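Local coordinates for protein phosphoribosyl-glycinamide (GAR) synthetase (Cryptococcus neoformans var. grubii serotype A, PDB 7LVO) that catalyses, as the GAR synthetase half of a bifunctional enzyme, the ATP-dependent joining of glycine to 5-phosphoribosylamine in de novo purine biosynthesis, at residues 85-97 / 113-125. Residues are numbered along the deposited sequence; the frame is centred on the assembly and turned at random.
Sequences ALPWGAPPAFRSI and PEQPLVDGVEGAF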
ATOM      1  N   ALA A  85     -20.624   5.128   7.788  1.00 31.43           N
ATOM      2  CA  ALA A  85     -20.017   5.686   8.998  1.00 26.43           C
ATOM      3  C   ALA A  85     -20.322   4.749  10.161  1.00 29.12           C
ATOM      4  O   ALA A  85     -21.234   4.964  10.962  1.00 35.13           O
ATOM      5  CB  ALA A  85     -20.524   7.100   9.260  1.00 28.61           C
ATOM      6  N   LEU A  86     -19.539   3.678  10.247  1.00 32.69           N
ATOM      7  CA  LEU A  86     -19.713   2.650  11.260  1.00 29.05           C
ATOM      8  C   LEU A  86     -18.348   2.172  11.729  1.00 34.49           C
ATOM      9  O   LEU A  86     -17.426   2.026  10.913  1.00 36.01           O
ATOM     10  CB  LEU A  86     -20.516   1.463  10.712  1.00 31.49           C
ATOM     11  CG  LEU A  86     -20.881   0.382  11.725  1.00 39.75           C
ATOM     12  CD1 LEU A  86     -21.937   0.889  12.694  1.00 44.68           C
ATOM     13  CD2 LEU A  86     -21.354  -0.883  11.016  1.00 44.49           C
ATOM     14  N   PRO A  87     -18.181   1.929  13.027  1.00 32.84           N
ATOM     15  CA  PRO A  87     -16.906   1.377  13.499  1.00 35.19           C
ATOM     16  C   PRO A  87     -16.729  -0.065  13.051  1.00 40.28           C
ATOM     17  O   PRO A  87     -17.698  -0.791  12.806  1.00 37.39           O
ATOM     18  CB  PRO A  87     -17.009   1.474  15.028  1.00 39.67           C
ATOM     19  CG  PRO A  87     -18.128   2.431  15.297  1.00 38.17           C
ATOM     20  CD  PRO A  87     -19.085   2.267  14.144  1.00 36.05           C
ATOM     21  N   TRP A  88     -15.465  -0.476  12.948  1.00 38.78           N
ATOM     22  CA  TRP A  88     -15.161  -1.846  12.561  1.00 41.00           C
ATOM     23  C   TRP A  88     -15.330  -2.822  13.719  1.00 39.25           C
ATOM     24  O   TRP A  88     -15.582  -4.014  13.493  1.00 40.06           O
ATOM     25  CB  TRP A  88     -13.726  -1.942  12.040  1.00 38.00           C
ATOM     26  CG  TRP A  88     -13.469  -1.181  10.785  1.00 30.28           C
ATOM     27  CD1 TRP A  88     -14.396  -0.628   9.958  1.00 27.04           C
ATOM     28  CD2 TRP A  88     -12.194  -0.887  10.214  1.00 25.54           C
ATOM     29  NE1 TRP A  88     -13.778  -0.003   8.904  1.00 29.25           N
ATOM     30  CE2 TRP A  88     -12.424  -0.149   9.038  1.00 23.77           C
ATOM     31  CE3 TRP A  88     -10.875  -1.178  10.581  1.00 27.18           C
ATOM     32  CZ2 TRP A  88     -11.391   0.298   8.223  1.00 24.08           C
ATOM     33  CZ3 TRP A  88      -9.848  -0.730   9.769  1.00 27.19           C
ATOM     34  CH2 TRP A  88     -10.113  -0.004   8.603  1.00 27.68           C
ATOM     35  N   GLY A  89     -15.189  -2.346  14.946  1.00 37.05           N
ATOM     36  CA  GLY A  89     -15.115  -3.246  16.090  1.00 36.56           C
ATOM     37  C   GLY A  89     -13.695  -3.702  16.353  1.00 35.59           C
ATOM     38  O   GLY A  89     -12.874  -3.842  15.449  1.00 39.94           O
ATOM     39  N   ALA A  90     -13.396  -3.930  17.625  1.00 31.08           N
ATOM     40  CA  ALA A  90     -12.044  -4.300  18.011  1.00 39.30           C
ATOM     41  C   ALA A  90     -11.718  -5.709  17.518  1.00 43.43           C
ATOM     42  O   ALA A  90     -12.605  -6.566  17.424  1.00 33.42           O
ATOM     43  CB  ALA A  90     -11.883  -4.229  19.527  1.00 45.81           C
ATOM     44  N   PRO A  91     -10.456  -5.974  17.191  1.00 39.74           N
ATOM     45  CA  PRO A  91     -10.068  -7.338  16.803  1.00 36.07           C
ATOM     46  C   PRO A  91     -10.129  -8.268  17.999  1.00 41.88           C
ATOM     47  O   PRO A  91     -10.182  -7.803  19.147  1.00 46.43           O
ATOM     48  CB  PRO A  91      -8.626  -7.175  16.297  1.00 38.01           C
ATOM     49  CG  PRO A  91      -8.403  -5.702  16.146  1.00 35.21           C
ATOM     50  CD  PRO A  91      -9.315  -5.043  17.142  1.00 37.65           C
ATOM     51  N   PRO A  92     -10.111  -9.593  17.782  1.00 40.45           N
ATOM     52  CA  PRO A  92     -10.090 -10.254  16.471  1.00 47.57           C
ATOM     53  C   PRO A  92     -11.483 -10.501  15.901  1.00 42.63           C
ATOM     54  O   PRO A  92     -11.616 -11.173  14.884  1.00 39.31           O
ATOM     55  CB  PRO A  92      -9.390 -11.599  16.757  1.00 42.81           C
ATOM     56  CG  PRO A  92      -9.001 -11.565  18.234  1.00 43.34           C
ATOM     57  CD  PRO A  92      -9.901 -10.555  18.874  1.00 41.30           C
ATOM     58  N   ALA A  93     -12.508  -9.958  16.556  1.00 37.52           N
ATOM     59  CA  ALA A  93     -13.885 -10.235  16.173  1.00 35.73           C
ATOM     60  C   ALA A  93     -14.387  -9.305  15.074  1.00 37.24           C
ATOM     61  O   ALA A  93     -14.995  -9.766  14.103  1.00 32.96           O
ATOM     62  CB  ALA A  93     -14.796 -10.132  17.403  1.00 42.05           C
ATOM     63  N   PHE A  94     -14.149  -8.000  15.208  1.00 37.51           N
ATOM     64  CA  PHE A  94     -14.682  -7.017  14.269  1.00 31.67           C
ATOM     65  C   PHE A  94     -16.202  -7.150  14.156  1.00 34.27           C
ATOM     66  O   PHE A  94     -16.780  -7.020  13.073  1.00 33.22           O
ATOM     67  CB  PHE A  94     -14.034  -7.153  12.889  1.00 37.24           C
ATOM     68  CG  PHE A  94     -12.538  -6.996  12.891  1.00 32.58           C
ATOM     69  CD1 PHE A  94     -11.710  -8.095  13.096  1.00 27.74           C
ATOM     70  CD2 PHE A  94     -11.958  -5.756  12.676  1.00 33.72           C
ATOM     71  CE1 PHE A  94     -10.333  -7.957  13.101  1.00 26.21           C
ATOM     72  CE2 PHE A  94     -10.580  -5.607  12.670  1.00 26.87           C
ATOM     73  CZ  PHE A  94      -9.767  -6.707  12.885  1.00 29.80           C
ATOM     74  N   ARG A  95     -16.857  -7.403  15.291  1.00 35.85           N
ATOM     75  CA  ARG A  95     -18.271  -7.775  15.258  1.00 38.85           C
ATOM     76  C   ARG A  95     -19.123  -6.700  14.592  1.00 26.70           C
ATOM     77  O   ARG A  95     -20.088  -7.012  13.888  1.00 33.57           O
ATOM     78  CB  ARG A  95     -18.783  -8.044  16.675  1.00 46.02           C
ATOM     79  CG  ARG A  95     -19.985  -8.980  16.719  1.00 52.80           C
ATOM     80  CD  ARG A  95     -21.100  -8.459  17.621  1.00 61.80           C
ATOM     81  NE  ARG A  95     -20.657  -8.221  18.991  1.00 73.81           N
ATOM     82  CZ  ARG A  95     -20.385  -7.023  19.496  1.00 66.47           C
ATOM     83  NH1 ARG A  95     -20.504  -5.922  18.771  1.00 63.38           N
ATOM     84  NH2 ARG A  95     -19.988  -6.928  20.761  1.00 65.66           N
ATOM     85  N   SER A  96     -18.784  -5.428  14.805  1.00 30.40           N
ATOM     86  CA  SER A  96     -19.583  -4.343  14.245  1.00 38.33           C
ATOM     87  C   SER A  96     -19.715  -4.473  12.733  1.00 29.95           C
ATOM     88  O   SER A  96     -20.826  -4.538  12.195  1.00 31.80           O
ATOM     89  CB  SER A  96     -18.967  -2.996  14.617  1.00 36.66           C
ATOM     90  OG  SER A  96     -19.683  -1.935  14.016  1.00 33.46           O
ATOM     91  N   ILE A  97     -18.586  -4.516  12.025  1.00 29.16           N
ATOM     92  CA  ILE A  97     -18.641  -4.539  10.565  1.00 28.05           C
ATOM     93  C   ILE A  97     -18.948  -5.943  10.042  1.00 28.53           C
ATOM     94  O   ILE A  97     -19.548  -6.088   8.967  1.00 28.39           O
ATOM     95  CB  ILE A  97     -17.322  -4.002   9.983  1.00 33.28           C
ATOM     96  CG1 ILE A  97     -17.433  -3.839   8.465  1.00 32.93           C
ATOM     97  CG2 ILE A  97     -16.168  -4.931  10.319  1.00 28.52           C
ATOM     98  CD1 ILE A  97     -18.512  -2.864   8.023  1.00 35.04           C
ATOM     99  N   PRO A 113      -6.264  -0.726   4.616  1.00 30.66           N
ATOM    100  CA  PRO A 113      -5.178  -0.491   5.576  1.00 35.27           C
ATOM    101  C   PRO A 113      -4.532  -1.794   6.035  1.00 33.34           C
ATOM    102  O   PRO A 113      -5.031  -2.903   5.813  1.00 33.32           O
ATOM    103  CB  PRO A 113      -5.870   0.232   6.739  1.00 38.93           C
ATOM    104  CG  PRO A 113      -7.135   0.795   6.150  1.00 36.77           C
ATOM    105  CD  PRO A 113      -7.554  -0.190   5.087  1.00 32.71           C
ATOM    106  N   GLU A 114      -3.394  -1.637   6.714  1.00 35.02           N
ATOM    107  CA  GLU A 114      -2.635  -2.785   7.193  1.00 36.74           C
ATOM    108  C   GLU A 114      -3.214  -3.344   8.486  1.00 29.81           C
ATOM    109  O   GLU A 114      -3.261  -4.568   8.672  1.00 29.09           O
ATOM    110  CB  GLU A 114      -1.169  -2.383   7.397  1.00 42.67           C
ATOM    111  CG  GLU A 114      -0.289  -3.460   8.011  1.00 47.06           C
ATOM    112  CD  GLU A 114       1.038  -2.909   8.519  1.00 57.33           C
ATOM    113  OE1 GLU A 114       1.262  -1.686   8.394  1.00 68.49           O
ATOM    114  OE2 GLU A 114       1.855  -3.697   9.045  1.00 52.48           O
ATOM    115  N   GLN A 115      -3.659  -2.467   9.389  1.00 25.41           N
ATOM    116  CA  GLN A 115      -4.038  -2.920  10.724  1.00 31.86           C
ATOM    117  C   GLN A 115      -5.100  -4.012  10.702  1.00 25.73           C
ATOM    118  O   GLN A 115      -4.898  -5.046  11.360  1.00 33.28           O
ATOM    119  CB  GLN A 115      -4.499  -1.721  11.556  1.00 32.79           C
ATOM    120  CG  GLN A 115      -4.873  -2.069  12.990  1.00 42.36           C
ATOM    121  CD  GLN A 115      -4.996  -0.840  13.877  1.00 57.55           C
ATOM    122  OE1 GLN A 115      -4.061  -0.043  13.983  1.00 51.76           O
ATOM    123  NE2 GLN A 115      -6.151  -0.682  14.515  1.00 59.03           N
ATOM    124  N   PRO A 116      -6.235  -3.862  10.009  1.00 27.49           N
ATOM    125  CA  PRO A 116      -7.252  -4.932  10.059  1.00 25.12           C
ATOM    126  C   PRO A 116      -6.747  -6.261   9.520  1.00 25.35           C
ATOM    127  O   PRO A 116      -7.120  -7.316  10.044  1.00 26.13           O
ATOM    128  CB  PRO A 116      -8.406  -4.367   9.213  1.00 27.91           C
ATOM    129  CG  PRO A 116      -7.787  -3.305   8.360  1.00 36.83           C
ATOM    130  CD  PRO A 116      -6.667  -2.720   9.181  1.00 29.22           C
ATOM    131  N   LEU A 117      -5.916  -6.241   8.477  1.00 24.22           N
ATOM    132  CA  LEU A 117      -5.373  -7.489   7.945  1.00 26.39           C
ATOM    133  C   LEU A 117      -4.460  -8.163   8.961  1.00 26.91           C
ATOM    134  O   LEU A 117      -4.652  -9.338   9.307  1.00 23.02           O
ATOM    135  CB  LEU A 117      -4.625  -7.217   6.641  1.00 22.81           C
ATOM    136  CG  LEU A 117      -5.498  -6.877   5.439  1.00 23.46           C
ATOM    137  CD1 LEU A 117      -4.644  -6.461   4.252  1.00 25.80           C
ATOM    138  CD2 LEU A 117      -6.381  -8.051   5.069  1.00 23.22           C
ATOM    139  N   VAL A 118      -3.465  -7.430   9.467  1.00 25.78           N
ATOM    140  CA  VAL A 118      -2.543  -8.008  10.443  1.00 26.98           C
ATOM    141  C   VAL A 118      -3.283  -8.398  11.713  1.00 24.05           C
ATOM    142  O   VAL A 118      -2.881  -9.333  12.414  1.00 30.88           O
ATOM    143  CB  VAL A 118      -1.394  -7.021  10.739  1.00 30.36           C
ATOM    144  CG1 VAL A 118      -0.560  -7.503  11.904  1.00 28.23           C
ATOM    145  CG2 VAL A 118      -0.528  -6.843   9.503  1.00 29.39           C
ATOM    146  N   ASP A 119      -4.362  -7.687  12.040  1.00 24.14           N
ATOM    147  CA  ASP A 119      -5.164  -8.027  13.208  1.00 27.83           C
ATOM    148  C   ASP A 119      -6.107  -9.197  12.950  1.00 29.96           C
ATOM    149  O   ASP A 119      -6.731  -9.683  13.891  1.00 27.21           O
ATOM    150  CB  ASP A 119      -5.961  -6.807  13.667  1.00 29.73           C
ATOM    151  CG  ASP A 119      -5.083  -5.752  14.331  1.00 34.42           C
ATOM    152  OD1 ASP A 119      -3.881  -6.016  14.520  1.00 36.14           O
ATOM    153  OD2 ASP A 119      -5.597  -4.663  14.667  1.00 38.93           O
ATOM    154  N   GLY A 120      -6.218  -9.655  11.708  1.00 31.85           N
ATOM    155  CA  GLY A 120      -6.968 -10.842  11.393  1.00 28.36           C
ATOM    156  C   GLY A 120      -8.387 -10.638  10.923  1.00 28.74           C
ATOM    157  O   GLY A 120      -9.246 -11.476  11.232  1.00 36.96           O
ATOM    158  N   VAL A 121      -8.663  -9.568  10.182  1.00 29.21           N
ATOM    159  CA  VAL A 121     -10.019  -9.330   9.704  1.00 32.12           C
ATOM    160  C   VAL A 121     -10.465 -10.447   8.768  1.00 27.98           C
ATOM    161  O   VAL A 121     -11.658 -10.761   8.689  1.00 33.65           O
ATOM    162  CB  VAL A 121     -10.109  -7.948   9.020  1.00 28.36           C
ATOM    163  CG1 VAL A 121      -9.300  -7.941   7.727  1.00 31.46           C
ATOM    164  CG2 VAL A 121     -11.558  -7.577   8.754  1.00 25.36           C
ATOM    165  N   GLU A 122      -9.527 -11.059   8.043  1.00 24.78           N
ATOM    166  CA  GLU A 122      -9.884 -12.122   7.111  1.00 33.09           C
ATOM    167  C   GLU A 122     -10.544 -13.289   7.835  1.00 33.48           C
ATOM    168  O   GLU A 122     -11.561 -13.819   7.368  1.00 30.00           O
ATOM    169  CB  GLU A 122      -8.642 -12.595   6.355  1.00 28.00           C
ATOM    170  CG  GLU A 122      -8.925 -13.537   5.190  1.00 31.06           C
ATOM    171  CD  GLU A 122      -8.822 -15.002   5.571  1.00 31.09           C
ATOM    172  OE1 GLU A 122      -8.525 -15.309   6.745  1.00 34.98           O
ATOM    173  OE2 GLU A 122      -9.032 -15.856   4.686  1.00 43.59           O
ATOM    174  N   GLY A 123      -9.985 -13.703   8.978  1.00 26.58           N
ATOM    175  CA  GLY A 123     -10.592 -14.773   9.742  1.00 28.37           C
ATOM    176  C   GLY A 123     -11.963 -14.424  10.270  1.00 34.63           C
ATOM    177  O   GLY A 123     -12.843 -15.295  10.339  1.00 26.99           O
ATOM    178  N   ALA A 124     -12.172 -13.157  10.640  1.00 23.35           N
ATOM    179  CA  ALA A 124     -13.472 -12.738  11.142  1.00 27.51           C
ATOM    180  C   ALA A 124     -14.555 -12.912  10.080  1.00 29.90           C
ATOM    181  O   ALA A 124     -15.640 -13.434  10.362  1.00 25.70           O
ATOM    182  CB  ALA A 124     -13.402 -11.281  11.605  1.00 32.02           C
ATOM    183  N   PHE A 125     -14.281 -12.471   8.850  1.00 21.13           N
ATOM    184  CA  PHE A 125     -15.265 -12.630   7.784  1.00 29.37           C
ATOM    185  C   PHE A 125     -15.350 -14.080   7.317  1.00 29.11           C
ATOM    186  O   PHE A 125     -16.407 -14.520   6.846  1.00 30.43           O
ATOM    187  CB  PHE A 125     -14.931 -11.713   6.612  1.00 25.46           C
ATOM    188  CG  PHE A 125     -15.309 -10.274   6.840  1.00 27.52           C
ATOM    189  CD1 PHE A 125     -16.621  -9.861   6.699  1.00 23.09           C
ATOM    190  CD2 PHE A 125     -14.349  -9.337   7.186  1.00 27.05           C
ATOM    191  CE1 PHE A 125     -16.971  -8.541   6.908  1.00 26.79           C
ATOM    192  CE2 PHE A 125     -14.688  -8.013   7.389  1.00 27.47           C
ATOM    193  CZ  PHE A 125     -16.002  -7.618   7.257  1.00 25.18           C
TER
HETATM  194  O   HOH W   1      -9.676 -12.543  13.877  1.00 38.88           O
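In the N domain of GAR synthetase, the loop entering helix 95-104 packs through F94 and W88 against the consecutive helices 114-118 and 121-126. F94, the N-cap residue, has CG anti to its carbonyl carbon (chi1 -58°), which sends the flat ring into the joint between those helices. V121 CB makes a CH-pi contact over one face, 4.2 Å from the F94 ring centroid, while P91 CA lies over the opposite face, toward its rim; D119 CB meets the edge, 3.9 Å from F94 CZ. The joint is a Schellman turn at G120, whose positive phi suits glycine. Nearby, the small methyl of A124 lets the loop come close, its CB 3.3 Å from A93 O.

The six-membered ring of W88 meets two prolines, whose rigid apolar rings offer compact surfaces to the broad indole: W88 CZ3 lies 3.6 Å from P116 CG, and P113 CG sits in plane at the ring edge, 3.9 Å from W88 CH2. Across the two segments no direct hydrogen bond forms; instead a water donates to both P92 O (2.6 Å) and G120 O (2.9 Å). Deeper in, I97 CG2 touches F125 CZ. The contact joins connections flanking the four-stranded parallel sheet of this alpha/beta, Rossmann-like N domain.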